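Local coordinates for heme-binding protein HutZ (PDB 3TGV) that binds and stores heme and, as a HugZ/HutZ-family heme oxygenase, degrades it to biliverdin with release of iron, at the interface of chains A and B. Residues are numbered along the deposited sequence; one frame, centred on the assembly and turned at random. Chains: chain A/B, Heme-binding protein HutZ.

The three contacts are separate patches of one two-fold interface between identical chains, so each recurs with the chains exchanged. The C-alpha centres of contact 1 lie about 24 Å from those of contacts 2 and 3, and contacts 2 and 3 are about 21 Å apart. The 3-10 helix 76-78 serves contact 1 from chain A and contact 3 from chain B; strand 28-38 serves contact 1 from chain B and contact 2 from chain A. Contact 1 is greasy, contacts 2 and 3 are built on charged pairs and water. This spread fits the dimer typical of the pyridoxamine-phosphate-oxidase-like split barrel.

Contact 1: the interface of chains A and B. Residues chain A 76-77; chain B 34, 45, 109, 112-113, 116.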
loop_
_atom_site.group_PDB
_atom_site.type_symbol
_atom_site.label_atom_id
_atom_site.label_comp_id
_atom_site.label_asym_id
_atom_site.label_seq_id
_atom_site.Cartn_x
_atom_site.Cartn_y
_atom_site.Cartn_z
ATOM N N LEU A 76 3.051 11.093 10.970
ATOM C CA LEU A 76 2.147 10.130 10.340
ATOM C C LEU A 76 1.522 10.650 9.048
ATOM O O LEU A 76 1.293 9.886 8.120
ATOM C CB LEU A 76 1.057 9.673 11.309
ATOM C CG LEU A 76 1.507 8.530 12.209
ATOM C CD1 LEU A 76 0.350 8.108 13.099
ATOM C CD2 LEU A 76 2.023 7.355 11.381
ATOM N N PHE A 77 1.258 11.952 8.980
ATOM C CA PHE A 77 0.710 12.542 7.760
ATOM C C PHE A 77 1.767 12.810 6.682
ATOM O O PHE A 77 1.451 13.301 5.605
ATOM C CB PHE A 77 -0.104 13.801 8.078
ATOM C CG PHE A 77 -1.473 13.500 8.603
ATOM C CD1 PHE A 77 -1.657 13.154 9.928
ATOM C CD2 PHE A 77 -2.568 13.519 7.758
ATOM C CE1 PHE A 77 -2.917 12.852 10.406
ATOM C CE2 PHE A 77 -3.826 13.235 8.222
ATOM C CZ PHE A 77 -4.009 12.897 9.549
ATOM N N PRO B 34 -3.770 8.235 7.020
ATOM C CA PRO B 34 -4.290 8.062 8.385
ATOM C C PRO B 34 -5.811 7.923 8.328
ATOM O O PRO B 34 -6.451 8.559 7.488
ATOM C CB PRO B 34 -3.937 9.388 9.069
ATOM C CG PRO B 34 -2.764 9.926 8.277
ATOM C CD PRO B 34 -2.946 9.454 6.864
ATOM N N LEU B 45 -8.785 11.763 5.500
ATOM C CA LEU B 45 -8.779 13.185 5.188
ATOM C C LEU B 45 -7.589 13.452 4.270
ATOM O O LEU B 45 -6.445 13.434 4.719
ATOM C CB LEU B 45 -8.619 13.986 6.486
ATOM C CG LEU B 45 -8.535 15.506 6.336
ATOM C CD1 LEU B 45 -9.882 16.045 5.873
ATOM C CD2 LEU B 45 -8.140 16.134 7.656
ATOM N N PHE B 109 -5.240 11.915 16.268
ATOM C CA PHE B 109 -4.030 12.406 15.612
ATOM C C PHE B 109 -3.485 13.730 16.163
ATOM O O PHE B 109 -2.335 14.084 15.914
ATOM C CB PHE B 109 -4.255 12.482 14.096
ATOM C CG PHE B 109 -4.491 11.128 13.476
ATOM C CD1 PHE B 109 -3.475 10.193 13.444
ATOM C CD2 PHE B 109 -5.733 10.779 12.970
ATOM C CE1 PHE B 109 -3.692 8.930 12.904
ATOM C CE2 PHE B 109 -5.959 9.512 12.427
ATOM C CZ PHE B 109 -4.935 8.596 12.393
ATOM N N ILE B 112 -2.485 18.474 14.474
ATOM C CA ILE B 112 -2.279 18.491 13.027
ATOM C C ILE B 112 -3.630 18.615 12.340
ATOM O O ILE B 112 -3.763 19.289 11.318
ATOM C CB ILE B 112 -1.524 17.236 12.521
ATOM C CG1 ILE B 112 -1.191 17.356 11.038
ATOM C CG2 ILE B 112 -2.355 15.964 12.737
ATOM C CD1 ILE B 112 -0.680 18.701 10.650
ATOM N N ILE B 113 -4.646 17.997 12.940
ATOM C CA ILE B 113 -5.992 18.017 12.361
ATOM C C ILE B 113 -6.610 19.424 12.295
ATOM O O ILE B 113 -7.399 19.729 11.398
ATOM C CB ILE B 113 -6.936 17.064 13.110
ATOM C CG1 ILE B 113 -6.412 15.637 12.998
ATOM C CG2 ILE B 113 -8.349 17.137 12.544
ATOM C CD1 ILE B 113 -6.291 15.183 11.557
ATOM N N LEU B 116 -5.181 20.861 8.930
ATOM C CA LEU B 116 -5.632 20.202 7.706
ATOM C C LEU B 116 -7.118 20.431 7.457
ATOM O O LEU B 116 -7.546 20.641 6.320
ATOM C CB LEU B 116 -5.330 18.700 7.744
ATOM C CG LEU B 116 -3.866 18.325 7.962
ATOM C CD1 LEU B 116 -3.707 16.802 8.014
ATOM C CD2 LEU B 116 -2.990 18.921 6.873
#
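A:Phe77 reaches from the 3-10 helix 76-78 of chain A into an apolar pocket of chain B, where its ring is held between B:Pro34 and B:Leu116. B:Pro34, on strand 28-38, puts its CG over the centre of one face, 3.4 Å from the ring centroid of A:Phe77. CD1 of B:Leu116 lies over the opposite face, displaced toward the CD2-CE2 side, 3.5 Å from A:Phe77 CD2, a second, less centred CH-pi contact. The rim is walled too. B:Phe109 stands almost perpendicular, its plane turned 85° from that of A:Phe77, and receives the CE1-CZ edge on its face in an edge-to-face contact; its CB lies in the plane of the A:Phe77 ring, at the edge. From helix 112-116, B:Ile112 brings its CG2 branch to A:Phe77 CE1 at 3.9 Å. With chi1 at -78°, CG of A:Phe77 sits beside its own backbone N and opposite its carbonyl carbon, which sends the ring across the interface. Held on both faces and along its rim, the ring is probably restrained from turning, a knob-in-pocket arrangement that helps join the two copies. At the far tip, CD1 of B:Ile113 lies 3.8 Å from A:Phe77 CZ.

Contact 2: the interface of chains A and B. Residues chain A 28-29, 51; chain B 63, 85, 134.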
loop_
_atom_site.group_PDB
_atom_site.type_symbol
_atom_site.label_atom_id
_atom_site.label_comp_id
_atom_site.label_asym_id
_atom_site.label_seq_id
_atom_site.Cartn_x
_atom_site.Cartn_y
_atom_site.Cartn_z
ATOM N N PRO A 28 -9.589 -2.036 -8.579
ATOM C CA PRO A 28 -8.306 -1.878 -7.876
ATOM C C PRO A 28 -8.043 -2.960 -6.824
ATOM O O PRO A 28 -8.956 -3.459 -6.179
ATOM C CB PRO A 28 -8.480 -0.552 -7.134
ATOM C CG PRO A 28 -9.957 -0.497 -6.867
ATOM C CD PRO A 28 -10.588 -1.059 -8.112
ATOM N N ASN A 29 -6.779 -3.301 -6.633
ATOM C CA ASN A 29 -6.402 -4.143 -5.509
ATOM C C ASN A 29 -5.101 -3.607 -4.909
ATOM O O ASN A 29 -4.199 -3.213 -5.642
ATOM C CB ASN A 29 -6.253 -5.589 -5.970
ATOM C CG ASN A 29 -5.770 -6.494 -4.878
ATOM O OD1 ASN A 29 -4.586 -6.827 -4.813
ATOM N ND2 ASN A 29 -6.682 -6.904 -4.001
ATOM N N ARG A 51 -4.862 -12.113 -5.839
ATOM C CA ARG A 51 -5.352 -11.231 -6.889
ATOM C C ARG A 51 -4.275 -10.445 -7.610
ATOM O O ARG A 51 -4.374 -10.237 -8.818
ATOM C CB ARG A 51 -6.350 -10.235 -6.331
ATOM C CG ARG A 51 -7.638 -10.850 -5.934
ATOM C CD ARG A 51 -8.698 -9.802 -5.685
ATOM N NE ARG A 51 -9.824 -10.432 -5.014
ATOM C CZ ARG A 51 -10.740 -9.783 -4.311
ATOM N NH1 ARG A 51 -10.677 -8.462 -4.183
ATOM N NH2 ARG A 51 -11.722 -10.464 -3.735
ATOM N N SER B 63 -9.450 -0.385 -2.884
ATOM C CA SER B 63 -9.016 -1.548 -2.134
ATOM C C SER B 63 -8.174 -1.035 -0.984
ATOM O O SER B 63 -7.265 -0.229 -1.182
ATOM C CB SER B 63 -8.221 -2.505 -3.025
ATOM O OG SER B 63 -7.695 -3.594 -2.279
ATOM N N ASP B 85 -12.210 -4.498 0.052
ATOM C CA ASP B 85 -12.638 -3.542 -0.960
ATOM C C ASP B 85 -13.720 -2.669 -0.357
ATOM O O ASP B 85 -14.413 -3.078 0.567
ATOM C CB ASP B 85 -13.190 -4.252 -2.190
ATOM C CG ASP B 85 -12.172 -5.171 -2.848
ATOM O OD1 ASP B 85 -10.989 -4.780 -2.994
ATOM O OD2 ASP B 85 -12.563 -6.306 -3.209
ATOM N N PHE B 134 -10.657 -9.754 4.330
ATOM C CA PHE B 134 -9.661 -10.815 4.364
ATOM C C PHE B 134 -8.698 -10.588 5.536
ATOM O O PHE B 134 -8.125 -9.500 5.701
ATOM C CB PHE B 134 -8.898 -10.878 3.039
ATOM C CG PHE B 134 -9.748 -11.283 1.865
ATOM C CD1 PHE B 134 -9.769 -12.603 1.424
ATOM C CD2 PHE B 134 -10.525 -10.349 1.195
ATOM C CE1 PHE B 134 -10.546 -12.984 0.342
ATOM C CE2 PHE B 134 -11.307 -10.719 0.109
ATOM C CZ PHE B 134 -11.318 -12.042 -0.320
HETATM O O HOH W 1 -9.460 -6.115 -5.250
#
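A:Arg51 and B:Asp85 meet head-on, their side chains arriving from opposite directions. NH1 of the guanidinium donates to the carboxylate oxygen OD2 of B:Asp85 over 3.0 Å, with 153° at the hydrogen, in a hydrogen bond that is also a salt bridge. OD2 takes it with its syn lone pair, and the two flat groups are nearly coplanar, 24° apart. A:Arg51 gets there because its chain is extended from CG to NE. The same NH1 also binds water 1 at 2.9 Å, and this water makes the close side of the contact a small polar knot: B:Asp85 OD1 binds it at 3.0 Å, the amide ND2 of A:Asn29 at 3.1 Å and the backbone carbonyl O of A:Pro28 at 2.9 Å. Both oxygens of B:Asp85 are thus used, one directly and one through water. Beside the knot, CB of B:Ser63 packs on the chain A backbone, 3.5 Å from A:Asn29 CA. The other side of A:Arg51 is looser. There the rim of the B:Phe134 ring points at NH2, CZ standing at van der Waals distance, 3.8 Å from it, with ring and guanidinium planes 84° apart. The patch probably helps hold the two copies in register. In the fold, the site joins the start of strand 28-38 and the first turn of helix 51-58 in chain A to strands 61-67, 81-91 and 134-136 of chain B.

Contact 3: the interface of chains A and B. Residues chain A 13-16; chain B 70-71, 76.
The turn joining helix 3-13 to strand 16-22 of chain A meets the loop at 70-71 and the 3-10 helix 76-78 of chain B. This charged patch, centred on B:Glu70, probably ties the two copies together. The B:Glu70 chain runs extended beyond CG (chi2 -179°), carrying the carboxylate into the turn. There it takes the backbone N-H of A:Lys15 on OE1, 2.8 Å away and fairly straight at 166°; the N-H arrives on the syn side, well out of the carboxylate plane. A:Thr16 N adds a weak bond to OE2. The guanidinium of A:Arg14 lies flat against the same carboxylate, planes 14° apart, with B:Glu70 OE1 above its centre and NH1 in a salt bridge to OE2 at 3.2 Å. A:Arg14 grips A:Glu13 of its own chain side-on, NE to OE1 at 2.7 Å and NH2 to OE2 at 3.0 Å, which fixes the guanidinium. The plate is thus set by one acid along its edge and covered by another on its face, and its positive charge probably eases their approach. Methyl CG2 of B:Thr71 touches the guanidinium edge, while B:Leu76 CD1 lies loosely against A:Lys15 CB. Water 2 bridges the acids, 2.7 Å from A:Glu13 OE2 and 2.8 Å from B:Glu70 OE1.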
loop_
_atom_site.group_PDB
_atom_site.type_symbol
_atom_site.label_atom_id
_atom_site.label_comp_id
_atom_site.label_asym_id
_atom_site.label_seq_id
_atom_site.Cartn_x
_atom_site.Cartn_y
_atom_site.Cartn_z
ATOM N N GLU A 13 17.465 -0.252 2.344
ATOM C CA GLU A 13 16.910 -0.728 3.605
ATOM C C GLU A 13 15.516 -1.326 3.427
ATOM O O GLU A 13 15.201 -2.362 4.010
ATOM C CB GLU A 13 16.871 0.406 4.638
ATOM C CG GLU A 13 16.384 -0.016 6.031
ATOM C CD GLU A 13 14.862 -0.031 6.163
ATOM O OE1 GLU A 13 14.210 0.890 5.610
ATOM O OE2 GLU A 13 14.326 -0.962 6.823
ATOM N N ARG A 14 14.673 -0.670 2.634
ATOM C CA ARG A 14 13.304 -1.142 2.468
ATOM C C ARG A 14 13.299 -2.457 1.699
ATOM O O ARG A 14 13.978 -2.593 0.687
ATOM C CB ARG A 14 12.452 -0.088 1.765
ATOM C CG ARG A 14 12.360 1.234 2.519
ATOM C CD ARG A 14 11.248 1.217 3.556
ATOM N NE ARG A 14 11.669 0.621 4.816
ATOM C CZ ARG A 14 10.843 0.107 5.719
ATOM N NH1 ARG A 14 9.530 0.083 5.502
ATOM N NH2 ARG A 14 11.333 -0.410 6.837
ATOM N N LYS A 15 12.541 -3.432 2.191
ATOM C CA LYS A 15 12.543 -4.757 1.601
ATOM C C LYS A 15 11.245 -5.070 0.857
ATOM O O LYS A 15 11.158 -6.075 0.152
ATOM C CB LYS A 15 12.790 -5.807 2.691
ATOM C CG LYS A 15 14.059 -5.530 3.502
ATOM C CD LYS A 15 15.203 -6.440 3.078
ATOM C CE LYS A 15 16.559 -5.809 3.355
ATOM N NZ LYS A 15 16.721 -5.405 4.778
ATOM N N THR A 16 10.242 -4.217 1.012
ATOM C CA THR A 16 8.923 -4.487 0.449
ATOM C C THR A 16 8.375 -3.328 -0.390
ATOM O O THR A 16 8.630 -2.150 -0.109
ATOM C CB THR A 16 7.897 -4.810 1.564
ATOM O OG1 THR A 16 8.406 -5.863 2.401
ATOM C CG2 THR A 16 6.598 -5.273 0.958
ATOM N N GLU B 70 7.124 -3.381 8.413
ATOM C CA GLU B 70 8.188 -4.258 7.914
ATOM C C GLU B 70 9.150 -4.710 9.006
ATOM O O GLU B 70 9.486 -5.890 9.107
ATOM C CB GLU B 70 9.015 -3.529 6.853
ATOM C CG GLU B 70 8.830 -3.994 5.433
ATOM C CD GLU B 70 9.715 -3.224 4.456
ATOM O OE1 GLU B 70 10.958 -3.323 4.554
ATOM O OE2 GLU B 70 9.172 -2.504 3.595
ATOM N N THR B 71 9.622 -3.758 9.802
ATOM C CA THR B 71 10.663 -4.055 10.776
ATOM C C THR B 71 10.125 -4.923 11.908
ATOM O O THR B 71 10.892 -5.575 12.615
ATOM C CB THR B 71 11.293 -2.769 11.347
ATOM O OG1 THR B 71 10.277 -1.981 11.978
ATOM C CG2 THR B 71 11.944 -1.956 10.229
ATOM N N LEU B 76 8.574 -11.604 6.498
ATOM C CA LEU B 76 8.306 -10.597 5.476
ATOM C C LEU B 76 7.346 -11.082 4.395
ATOM O O LEU B 76 6.631 -10.276 3.806
ATOM C CB LEU B 76 9.606 -10.135 4.818
ATOM C CG LEU B 76 10.492 -9.186 5.616
ATOM C CD1 LEU B 76 11.852 -9.053 4.944
ATOM C CD2 LEU B 76 9.824 -7.831 5.771
HETATM O O HOH W 2 13.062 -3.262 6.436
#